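Local coordinates for protein TarM (Staphylococcus aureus subsp. aureus 21178, PDB 4X7R) that belongs to the GT-B glycosyltransferases of the group 1 family and holds uridine-5'-diphosphate in the cleft between its two Rossmann-like domains, at residues E10-N14 with I50-L54; K56-M60 with G381-T385. The protein carries 1 engineered substitution. All coordinates share one frame. Residue numbers count along the deposited sequence, not the author numbering.

Contact 1: residues E10-N14 with I50-L54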
loop_
_atom_site.group_PDB
_atom_site.type_symbol
_atom_site.label_atom_id
_atom_site.label_comp_id
_atom_site.label_asym_id
_atom_site.label_seq_id
_atom_site.Cartn_x
_atom_site.Cartn_y
_atom_site.Cartn_z
ATOM N N GLU A 10 0.952 6.690 -0.895
ATOM C CA GLU A 10 0.867 6.482 -2.345
ATOM C C GLU A 10 -0.171 5.445 -2.692
ATOM O O GLU A 10 -0.655 4.713 -1.814
ATOM C CB GLU A 10 2.218 5.937 -2.864
ATOM C CG GLU A 10 2.511 4.485 -2.467
ATOM C CD GLU A 10 3.722 3.840 -3.114
ATOM O OE1 GLU A 10 3.866 3.902 -4.356
ATOM O OE2 GLU A 10 4.490 3.197 -2.371
ATOM N N LEU A 11 -0.468 5.345 -3.995
ATOM C CA LEU A 11 -1.308 4.316 -4.604
ATOM C C LEU A 11 -0.446 3.629 -5.644
ATOM O O LEU A 11 0.327 4.285 -6.336
ATOM C CB LEU A 11 -2.567 4.887 -5.286
ATOM C CG LEU A 11 -3.691 5.429 -4.396
ATOM C CD1 LEU A 11 -4.850 5.885 -5.245
ATOM C CD2 LEU A 11 -4.156 4.387 -3.350
ATOM N N ASP A 12 -0.549 2.314 -5.726
ATOM C CA ASP A 12 0.150 1.490 -6.695
ATOM C C ASP A 12 -0.633 0.210 -6.973
ATOM O O ASP A 12 -1.565 -0.109 -6.228
ATOM C CB ASP A 12 1.621 1.207 -6.293
ATOM C CG ASP A 12 2.543 1.193 -7.508
ATOM O OD1 ASP A 12 2.031 1.097 -8.645
ATOM O OD2 ASP A 12 3.768 1.299 -7.324
ATOM N N VAL A 13 -0.252 -0.516 -8.036
ATOM C CA VAL A 13 -0.909 -1.733 -8.539
ATOM C C VAL A 13 -0.684 -3.051 -7.785
ATOM O O VAL A 13 -1.453 -3.998 -8.007
ATOM C CB VAL A 13 -0.725 -1.925 -10.065
ATOM C CG1 VAL A 13 -1.353 -0.777 -10.842
ATOM C CG2 VAL A 13 0.748 -2.103 -10.428
ATOM N N ASN A 14 0.372 -3.199 -6.999
ATOM C CA ASN A 14 0.444 -4.540 -6.386
ATOM C C ASN A 14 0.440 -4.464 -4.859
ATOM O O ASN A 14 1.319 -5.018 -4.205
ATOM C CB ASN A 14 1.604 -5.388 -6.983
ATOM C CG ASN A 14 1.386 -6.058 -8.352
ATOM O OD1 ASN A 14 2.250 -6.817 -8.819
ATOM N ND2 ASN A 14 0.258 -5.825 -9.042
ATOM N N ILE A 50 -0.805 4.489 -13.518
ATOM C CA ILE A 50 -1.092 3.674 -12.322
ATOM C C ILE A 50 -2.616 3.684 -12.091
ATOM O O ILE A 50 -3.226 2.620 -11.945
ATOM C CB ILE A 50 -0.309 4.168 -11.063
ATOM C CG1 ILE A 50 1.250 4.221 -11.254
ATOM C CG2 ILE A 50 -0.731 3.423 -9.786
ATOM C CD1 ILE A 50 1.986 2.888 -11.511
ATOM N N ILE A 51 -3.217 4.888 -12.087
ATOM C CA ILE A 51 -4.648 5.090 -11.888
ATOM C C ILE A 51 -5.514 4.320 -12.910
ATOM O O ILE A 51 -6.410 3.556 -12.500
ATOM C CB ILE A 51 -5.000 6.596 -11.744
ATOM C CG1 ILE A 51 -4.250 7.263 -10.543
ATOM C CG2 ILE A 51 -6.517 6.822 -11.663
ATOM C CD1 ILE A 51 -4.318 6.462 -9.116
ATOM N N LYS A 52 -5.191 4.458 -14.224
ATOM C CA LYS A 52 -5.882 3.765 -15.307
ATOM C C LYS A 52 -5.841 2.260 -15.082
ATOM O O LYS A 52 -6.874 1.609 -15.220
ATOM C CB LYS A 52 -5.256 4.086 -16.683
ATOM C CG LYS A 52 -5.465 5.502 -17.191
ATOM C CD LYS A 52 -4.885 5.640 -18.598
ATOM C CE LYS A 52 -4.618 7.066 -19.025
ATOM N NZ LYS A 52 -5.870 7.842 -19.241
ATOM N N ALA A 53 -4.654 1.711 -14.705
ATOM C CA ALA A 53 -4.471 0.279 -14.455
ATOM C C ALA A 53 -5.329 -0.210 -13.280
ATOM O O ALA A 53 -5.988 -1.236 -13.414
ATOM C CB ALA A 53 -3.004 -0.028 -14.200
ATOM N N LEU A 54 -5.339 0.534 -12.148
ATOM C CA LEU A 54 -6.120 0.206 -10.942
ATOM C C LEU A 54 -7.611 0.232 -11.229
ATOM O O LEU A 54 -8.352 -0.593 -10.693
ATOM C CB LEU A 54 -5.807 1.188 -9.795
ATOM C CG LEU A 54 -4.486 1.035 -9.051
ATOM C CD1 LEU A 54 -4.212 2.248 -8.184
ATOM C CD2 LEU A 54 -4.458 -0.257 -8.234
#
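Within 50-54, Ile50 comes first. Its CA-to-CB bond points toward loop 10-14, and its closest approaches are CG2 to Leu11 O at 3.7 Å and CD1 to Asp12 OD1 at 3.4 Å; CG2 is also 4.4 Å from Val13 CG1. Asp12 OD1 accepts a hydrogen bond from Val13 N (2.9 Å, N-H...acceptor angle 147°), so the carboxylate folds back on the amide of the following residue. Ile51 sets out sideways, yet its CD1 comes to 3.9 Å from Leu11 CD1. Both side chains also touch Met66 on strand 66-68, so the pair reaches the edge strand of the parallel sheet. The topology here is that of the N-terminal Rossmann-like half of a GT-B enzyme: loop 10-14 follows strand 3-7 of that sheet, and the helix follows the adjacent strand 36-40. No hydrogen bond joins the two segments; they bury 298 Å², and five pairs of apolar side chains meet. Further along, Ala53 puts CB 3.8 Å from Val13 CG1. One helical turn after Ile50, marked by the 3.0 Å bond from Leu54 N to Ile50 O, Leu54 approaches three loop residues: CD1 is 4.3 Å from Leu11 CB, CD2 is 3.5 Å from Asp12 O, and CG is 4.0 Å from Val13 CG1. Leu11 and Leu54 both touch Phe23 of helix 17-31.

Contact 2: residues K56-M60 with G381-T385. With UDP (uridine-5'-diphosphate), chain E.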
loop_
_atom_site.group_PDB
_atom_site.type_symbol
_atom_site.label_atom_id
_atom_site.label_comp_id
_atom_site.label_asym_id
_atom_site.label_seq_id
_atom_site.Cartn_x
_atom_site.Cartn_y
_atom_site.Cartn_z
ATOM N N LYS A 56 -8.994 -0.145 -14.427
ATOM C CA LYS A 56 -9.206 -1.201 -15.424
ATOM C C LYS A 56 -9.348 -2.560 -14.740
ATOM O O LYS A 56 -10.231 -3.337 -15.105
ATOM C CB LYS A 56 -8.054 -1.208 -16.453
ATOM C CG LYS A 56 -8.169 -2.281 -17.527
ATOM C CD LYS A 56 -7.483 -1.882 -18.835
ATOM C CE LYS A 56 -8.371 -1.974 -20.069
ATOM N NZ LYS A 56 -8.909 -3.343 -20.300
ATOM N N GLN A 57 -8.517 -2.812 -13.709
ATOM C CA GLN A 57 -8.520 -4.045 -12.903
ATOM C C GLN A 57 -9.777 -4.169 -12.016
ATOM O O GLN A 57 -10.035 -5.244 -11.462
ATOM C CB GLN A 57 -7.274 -4.072 -12.000
ATOM C CG GLN A 57 -5.957 -4.380 -12.719
ATOM C CD GLN A 57 -4.735 -4.142 -11.854
ATOM O OE1 GLN A 57 -4.823 -3.943 -10.634
ATOM N NE2 GLN A 57 -3.558 -4.173 -12.469
ATOM N N GLY A 58 -10.506 -3.065 -11.847
ATOM C CA GLY A 58 -11.681 -3.005 -10.984
ATOM C C GLY A 58 -11.355 -2.887 -9.497
ATOM O O GLY A 58 -12.252 -3.047 -8.664
ATOM N N LYS A 59 -10.072 -2.601 -9.143
ATOM C CA LYS A 59 -9.637 -2.414 -7.748
ATOM C C LYS A 59 -10.139 -1.056 -7.268
ATOM O O LYS A 59 -10.792 -0.945 -6.232
ATOM C CB LYS A 59 -8.103 -2.458 -7.611
ATOM C CG LYS A 59 -7.507 -3.847 -7.766
ATOM C CD LYS A 59 -6.471 -4.145 -6.693
ATOM C CE LYS A 59 -6.200 -5.634 -6.643
ATOM N NZ LYS A 59 -5.225 -5.983 -5.589
ATOM N N MET A 60 -9.833 -0.030 -8.045
ATOM C CA MET A 60 -10.230 1.337 -7.751
ATOM C C MET A 60 -11.511 1.649 -8.516
ATOM O O MET A 60 -11.549 1.470 -9.736
ATOM C CB MET A 60 -9.101 2.283 -8.191
ATOM C CG MET A 60 -9.344 3.731 -7.868
ATOM S SD MET A 60 -7.812 4.607 -8.187
ATOM C CE MET A 60 -8.204 6.203 -7.577
ATOM N N GLY A 381 2.924 -15.835 -7.476
ATOM C CA GLY A 381 3.022 -14.396 -7.736
ATOM C C GLY A 381 1.782 -13.605 -7.346
ATOM O O GLY A 381 0.809 -14.175 -6.847
ATOM N N TYR A 382 1.802 -12.283 -7.579
ATOM C CA TYR A 382 0.678 -11.405 -7.251
ATOM C C TYR A 382 -0.537 -11.688 -8.118
ATOM O O TYR A 382 -0.400 -11.943 -9.316
ATOM C CB TYR A 382 1.077 -9.914 -7.354
ATOM C CG TYR A 382 0.055 -8.974 -6.745
ATOM C CD1 TYR A 382 0.121 -8.615 -5.402
ATOM C CD2 TYR A 382 -0.989 -8.464 -7.505
ATOM C CE1 TYR A 382 -0.819 -7.757 -4.838
ATOM C CE2 TYR A 382 -1.938 -7.609 -6.951
ATOM C CZ TYR A 382 -1.855 -7.269 -5.613
ATOM O OH TYR A 382 -2.786 -6.426 -5.063
ATOM N N THR A 383 -1.729 -11.631 -7.512
ATOM C CA THR A 383 -2.984 -11.818 -8.231
ATOM C C THR A 383 -3.844 -10.551 -8.187
ATOM O O THR A 383 -4.081 -9.999 -7.103
ATOM C CB THR A 383 -3.703 -13.106 -7.815
ATOM O OG1 THR A 383 -4.839 -13.278 -8.657
ATOM C CG2 THR A 383 -4.123 -13.131 -6.329
ATOM N N THR A 384 -4.284 -10.081 -9.375
ATOM C CA THR A 384 -5.157 -8.910 -9.524
ATOM C C THR A 384 -6.607 -9.383 -9.466
ATOM O O THR A 384 -7.517 -8.552 -9.379
ATOM C CB THR A 384 -4.828 -8.095 -10.796
ATOM O OG1 THR A 384 -4.888 -8.945 -11.940
ATOM C CG2 THR A 384 -3.474 -7.403 -10.721
ATOM N N THR A 385 -6.807 -10.729 -9.498
ATOM C CA THR A 385 -8.102 -11.418 -9.410
ATOM C C THR A 385 -8.116 -12.417 -8.211
ATOM O O THR A 385 -8.204 -13.628 -8.454
ATOM C CB THR A 385 -8.435 -12.148 -10.734
ATOM O OG1 THR A 385 -7.417 -13.113 -10.999
ATOM C CG2 THR A 385 -8.595 -11.201 -11.917
HETATM N N1 UDP E . -4.135 -9.033 -2.356
HETATM C C2 UDP E . -4.406 -9.219 -3.700
HETATM N N3 UDP E . -3.512 -10.021 -4.369
HETATM C C4 UDP E . -2.386 -10.625 -3.852
HETATM C C5 UDP E . -2.138 -10.347 -2.461
HETATM C C6 UDP E . -3.001 -9.579 -1.769
HETATM O O2 UDP E . -5.367 -8.713 -4.263
HETATM O O4 UDP E . -1.699 -11.361 -4.584
HETATM C "C1'" UDP E . -5.177 -8.338 -1.558
HETATM C "C2'" UDP E . -6.192 -9.275 -0.909
HETATM O "O2'" UDP E . -7.245 -9.586 -1.807
HETATM C "C3'" UDP E . -6.681 -8.424 0.265
HETATM C "C4'" UDP E . -5.440 -7.623 0.648
HETATM O "O4'" UDP E . -4.559 -7.640 -0.500
HETATM O "O3'" UDP E . -7.813 -7.590 0.014
HETATM C "C5'" UDP E . -4.713 -8.130 1.867
HETATM O "O5'" UDP E . -5.514 -7.757 3.011
HETATM P PA UDP E . -5.221 -8.175 4.532
HETATM O O1A UDP E . -6.063 -7.348 5.424
HETATM O O2A UDP E . -5.539 -9.669 4.698
HETATM O O3A UDP E . -3.706 -7.926 4.823
HETATM P PB UDP E . -2.748 -6.654 4.621
HETATM O O1B UDP E . -3.516 -5.389 4.901
HETATM O O2B UDP E . -2.207 -6.617 3.188
HETATM O O3B UDP E . -1.604 -6.744 5.612
#
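Across the interdomain cleft of the GT-B fold, the turn after helix 47-56 faces the loop that follows strand 377-381 of the second parallel sheet, and uridine-5'-diphosphate joins the two. Among the hydrogen bonds, Lys59 NZ donates to Tyr382 OH at 2.5 Å, the only direct hydrogen bond between the segments, and approaches the tyrosine ring at its edge, near the ring plane. The same ammonium group lies 3.0 Å from UDP O2 and is hydrogen-bonded to it, so one lysine from the N-terminal half reaches both the base and the opposing loop. Thr383 reads the uracil through its backbone: Thr383 N donates to UDP O4 (2.9 Å, 172°), and UDP N3 donates to Thr383 O (2.8 Å, 165°). Both bonds are nearly linear, and Thr383 CG2 packs on the uracil, 3.7 Å from UDP N3. Tyr382 OH is also hydrogen-bonded to Lys15 O.

Gly58 (phi 78°), with two bonds back into the last turn, forms a Schellman motif after helix 47-56, and Lys59 follows it directly.

In van der Waals contact, with 193 Å² buried between the segments in all, Gln57 NE2 approaches Thr384 CG2 at 3.7 Å, and Lys59 CE lies 4.2 Å from Thr384 O. UDP O4 sits over one face of the Tyr382 ring, 3.4 Å from Tyr382 CD1.

Overall arrangement
From the N terminus, the chain leaves strand 3-7 through loop 10-14, and contact 1 closes when helix 47-56 packs back on that loop, 36 residues on. Contact 2 opens only afterwards, at 56-60, so the two are in series, neither nested nor crossed. Its loop is far longer: 320 residues, including the ten-stranded antiparallel sheet, lie between its segments. Contact 1 is internal to the N-terminal half, whereas contact 2 ties that half to the C-terminal one. The centres of the two contacts lie about 9 Å apart. Leu54 O and Met60 N, 3.1 Å apart, probably form a hydrogen bond, and Asn14 ND2 packs 3.3 Å from Tyr382 CD2.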